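Local coordinates for protein cysteine synthase (Helicobacter pylori, PDB 6AHI) that uses pyridoxal 5'-phosphate to make L-cysteine from O-acetyl-L-serine and hydrogen sulfide, and also has cystathionine beta-synthase activity, at residues A[4-7]-A[8-11]; A[293-296]-A[297-300]. One frame throughout, in Å; residues are numbered along the deposited sequence.

Contact 1: residues A[4-7]-A[8-11]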
loop_
_atom_site.group_PDB
_atom_site.type_symbol
_atom_site.label_atom_id
_atom_site.label_comp_id
_atom_site.label_asym_id
_atom_site.label_seq_id
_atom_site.Cartn_x
_atom_site.Cartn_y
_atom_site.Cartn_z
ATOM N N ILE A 4 15.069 -3.740 -7.768
ATOM C CA ILE A 4 14.114 -4.041 -8.831
ATOM C C ILE A 4 14.138 -2.953 -9.920
ATOM O O ILE A 4 14.533 -1.810 -9.697
ATOM C CB ILE A 4 12.705 -4.231 -8.253
ATOM C CG1 ILE A 4 12.109 -2.941 -7.705
ATOM C CG2 ILE A 4 12.695 -5.311 -7.193
ATOM C CD1 ILE A 4 10.807 -3.160 -6.999
ATOM N N THR A 5 13.802 -3.363 -11.154
ATOM C CA THR A 5 13.786 -2.467 -12.307
ATOM C C THR A 5 12.372 -2.423 -12.894
ATOM O O THR A 5 12.126 -1.702 -13.833
ATOM C CB THR A 5 14.810 -2.850 -13.392
ATOM O OG1 THR A 5 14.514 -4.173 -13.836
ATOM C CG2 THR A 5 16.252 -2.773 -12.931
ATOM N N THR A 6 11.455 -3.173 -12.285
ATOM C CA THR A 6 10.059 -3.228 -12.661
ATOM C C THR A 6 9.244 -3.548 -11.402
ATOM O O THR A 6 9.669 -4.368 -10.574
ATOM C CB THR A 6 9.840 -4.268 -13.779
ATOM O OG1 THR A 6 8.452 -4.535 -13.895
ATOM C CG2 THR A 6 10.468 -5.619 -13.516
ATOM N N MET A 7 8.103 -2.878 -11.229
ATOM C CA MET A 7 7.302 -3.103 -10.014
ATOM C C MET A 7 6.699 -4.523 -10.026
ATOM O O MET A 7 6.314 -5.064 -9.002
ATOM C CB MET A 7 6.210 -2.039 -9.895
ATOM C CG MET A 7 6.712 -0.756 -9.236
ATOM S SD MET A 7 7.873 -1.016 -7.835
ATOM C CE MET A 7 6.738 -1.548 -6.561
ATOM N N GLN A 8 6.675 -5.140 -11.214
ATOM C CA GLN A 8 6.294 -6.526 -11.391
ATOM C C GLN A 8 7.146 -7.473 -10.580
ATOM O O GLN A 8 6.613 -8.481 -10.124
ATOM C CB GLN A 8 6.532 -6.959 -12.825
ATOM C CG GLN A 8 5.414 -6.546 -13.733
ATOM C CD GLN A 8 5.392 -7.624 -14.775
ATOM O OE1 GLN A 8 5.245 -8.806 -14.445
ATOM N NE2 GLN A 8 5.564 -7.210 -16.023
ATOM N N ASP A 9 8.427 -7.145 -10.404
ATOM C CA ASP A 9 9.337 -7.968 -9.622
ATOM C C ASP A 9 8.865 -8.083 -8.156
ATOM O O ASP A 9 9.348 -8.923 -7.401
ATOM C CB ASP A 9 10.767 -7.405 -9.627
ATOM C CG ASP A 9 11.600 -7.572 -10.898
ATOM O OD1 ASP A 9 11.185 -8.352 -11.792
ATOM O OD2 ASP A 9 12.684 -6.903 -10.984
ATOM N N ALA A 10 7.982 -7.187 -7.712
ATOM C CA ALA A 10 7.585 -7.137 -6.314
ATOM C C ALA A 10 6.221 -7.820 -6.091
ATOM O O ALA A 10 5.709 -7.748 -4.990
ATOM C CB ALA A 10 7.571 -5.686 -5.872
ATOM N N ILE A 11 5.606 -8.406 -7.140
ATOM C CA ILE A 11 4.287 -9.111 -7.029
ATOM C C ILE A 11 4.499 -10.427 -6.266
ATOM O O ILE A 11 5.468 -11.137 -6.495
ATOM C CB ILE A 11 3.603 -9.326 -8.404
ATOM C CG1 ILE A 11 3.117 -7.992 -8.985
ATOM C CG2 ILE A 11 2.450 -10.313 -8.286
ATOM C CD1 ILE A 11 2.715 -8.027 -10.433
#

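Contact 2: residues A[293-296]-A[297-300]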
loop_
_atom_site.group_PDB
_atom_site.type_symbol
_atom_site.label_atom_id
_atom_site.label_comp_id
_atom_site.label_asym_id
_atom_site.label_seq_id
_atom_site.Cartn_x
_atom_site.Cartn_y
_atom_site.Cartn_z
ATOM N N PRO A 293 -8.092 -9.678 0.190
ATOM C CA PRO A 293 -7.813 -9.310 -1.200
ATOM C C PRO A 293 -7.216 -7.926 -1.509
ATOM O O PRO A 293 -6.395 -7.848 -2.398
ATOM C CB PRO A 293 -9.173 -9.490 -1.899
ATOM C CG PRO A 293 -9.923 -10.448 -1.023
ATOM C CD PRO A 293 -9.497 -10.054 0.376
ATOM N N ASP A 294 -7.602 -6.856 -0.808
ATOM C CA ASP A 294 -7.182 -5.521 -1.244
ATOM C C ASP A 294 -7.114 -4.540 -0.072
ATOM O O ASP A 294 -7.566 -4.830 1.014
ATOM C CB ASP A 294 -8.061 -5.045 -2.406
ATOM C CG ASP A 294 -9.370 -4.352 -2.071
ATOM O OD1 ASP A 294 -9.919 -4.592 -0.969
ATOM O OD2 ASP A 294 -9.886 -3.620 -2.983
ATOM N N VAL A 295 -6.541 -3.364 -0.367
ATOM C CA VAL A 295 -6.264 -2.298 0.570
ATOM C C VAL A 295 -7.505 -1.444 0.807
ATOM O O VAL A 295 -8.297 -1.209 -0.116
ATOM C CB VAL A 295 -5.110 -1.391 0.088
ATOM C CG1 VAL A 295 -3.812 -2.135 -0.029
ATOM C CG2 VAL A 295 -5.425 -0.667 -1.213
ATOM N N ALA A 296 -7.611 -0.919 2.031
ATOM C CA ALA A 296 -8.744 -0.082 2.450
ATOM C C ALA A 296 -8.726 1.299 1.762
ATOM O O ALA A 296 -9.776 1.904 1.614
ATOM C CB ALA A 296 -8.750 0.096 3.947
ATOM N N ASP A 297 -7.532 1.778 1.383
ATOM C CA ASP A 297 -7.293 3.159 0.955
ATOM C C ASP A 297 -8.204 3.571 -0.194
ATOM O O ASP A 297 -8.574 4.729 -0.283
ATOM C CB ASP A 297 -5.861 3.372 0.466
ATOM C CG ASP A 297 -4.825 3.068 1.516
ATOM O OD1 ASP A 297 -4.855 1.929 2.094
ATOM O OD2 ASP A 297 -4.006 3.948 1.749
ATOM N N ARG A 298 -8.555 2.628 -1.069
ATOM C CA ARG A 298 -9.349 2.984 -2.251
ATOM C C ARG A 298 -10.836 3.130 -1.878
ATOM O O ARG A 298 -11.628 3.430 -2.743
ATOM C CB ARG A 298 -9.177 1.937 -3.362
ATOM C CG ARG A 298 -7.880 2.012 -4.166
ATOM C CD ARG A 298 -6.670 1.437 -3.501
ATOM N NE ARG A 298 -5.472 1.437 -4.341
ATOM C CZ ARG A 298 -5.027 0.396 -5.046
ATOM N NH1 ARG A 298 -5.799 -0.662 -5.242
ATOM N NH2 ARG A 298 -3.810 0.434 -5.559
ATOM N N TYR A 299 -11.203 2.996 -0.598
ATOM C CA TYR A 299 -12.568 3.087 -0.179
ATOM C C TYR A 299 -12.778 4.167 0.886
ATOM O O TYR A 299 -13.880 4.294 1.409
ATOM C CB TYR A 299 -13.076 1.744 0.343
ATOM C CG TYR A 299 -12.846 0.584 -0.589
ATOM C CD1 TYR A 299 -13.684 0.330 -1.668
ATOM C CD2 TYR A 299 -11.764 -0.258 -0.390
ATOM C CE1 TYR A 299 -13.452 -0.746 -2.515
ATOM C CE2 TYR A 299 -11.529 -1.351 -1.207
ATOM C CZ TYR A 299 -12.369 -1.589 -2.282
ATOM O OH TYR A 299 -12.119 -2.681 -3.069
ATOM N N LEU A 300 -11.782 5.018 1.127
ATOM C CA LEU A 300 -11.928 6.044 2.172
ATOM C C LEU A 300 -13.009 7.065 1.781
ATOM O O LEU A 300 -13.694 7.546 2.657
ATOM C CB LEU A 300 -10.573 6.706 2.453
ATOM C CG LEU A 300 -9.530 5.764 3.065
ATOM C CD1 LEU A 300 -8.144 6.378 3.110
ATOM C CD2 LEU A 300 -9.960 5.344 4.462
#

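Contact 1: residues A[4-7]-A[8-11]
Gln8 meets Thr6 where the chain turns into a short 3-10 segment. Its backbone N donates to Thr6 OG1 in a rather long bond of 3.3 Å, and its CB lies equally close to the same oxygen. The Thr6 hydroxyl can reach forward in this way because OG1 stands trans to the backbone N (chi1 166°), beside the carbonyl carbon; this leaves CG2 wedged between N and C. The side chain of Gln8 then leads away from the turn and packs on Val84 of helix 76-85, and its OE1 takes a weak bond from Gln51.

Asp9 follows, with its N bonded at 3.0 Å to the carbonyl O of Thr6. Its side chain runs back over the residues before the turn: CB rests 3.7 Å from Ile4 CG2, and OD1 comes within 3.3 Å of Thr6 CG2, the two side chains meeting at about a right angle. The carboxylate approaches Thr5 N without bonding to it, and that buried N-H has no partner in the model.

Ala10 N repeats the backbone pattern, donating to Met7 O over 3.0 Å at 157°. Its methyl is approached by two apolar tips, with Ile4 CD1 and Met7 CE each 4.3 Å from Ala10 CB; Met7 reaches this position because its chain folds at both chi2 and chi3. Ile11 closes the series through its N, bonded to Gln8 O, and packs on Pro41 and Val84.

Meanwhile Ile4 extends a sheet through parallel pairing with a strand of the second subunit. The whole is an ST turn at Thr6 opening one turn of 3-10 helix, which turns the chain from that intersubunit strand toward strand 16-19.

Contact 2: residues A[293-296]-A[297-300]
Tyr299 folds back alongside Ala296, Val295 and Asp294, and its backbone N closes the turn with a 2.8 Å hydrogen bond to Ala296 O (153° at the hydrogen). From there CB passes 3.5 Å from that same carbonyl oxygen. With CG beside the backbone N (chi1 -52°) and trans to the carbonyl carbon, the ring is carried along the preceding residues with one edge turned to them: CD2 meets Ala296 O and Val295 O, and CE2 lies 3.4 Å from Val295 O, both oxygens near the ring plane. At the tip, OH donates to Asp294 OD2. The modelled separation of 2.4 Å is very short, so the exact length is doubtful. Asp294 CG lies in the ring plane, but the carboxylate is turned 60° from it. Lys104 also bonds the phenol oxygen, while Asn76, probably a pyridoxal phosphate ligand, bonds the carboxylate.

Alongside, Val295 CG2 covers one face of the Arg298 guanidinium and presses to 3.3 Å from Arg298 CD. The polar end of that arginine looks elsewhere: its NE forms a salt bridge with Asp297 of the second subunit, and NH2 bonds Gly42 O.

The turn thus leaves the end of strand 287-292, with Pro293 against helix 266-281 and Arg298 reaching both helix 76-85 and helix 102-110.

Overall arrangement
Contact 1 comes first along the chain, before strand 16-19, and contact 2 near its end, after strand 287-292. Their centres lie 21 Å apart and their nearest atoms about 11 Å, without touching. Helix 76-85 links them: residues 293-300 meet its start at Asn76 and Ile79, while residues 4-11 pack on its last turn at Leu83 and Val84. The loop after strand 31-36 is likewise shared, through Pro41 for contact 1 and Gly42, Gly43 and Val45 for contact 2. Both also touch the second subunit, so the two chain ends take part in the homodimer interface, with contact 2 also beside the probable cofactor site.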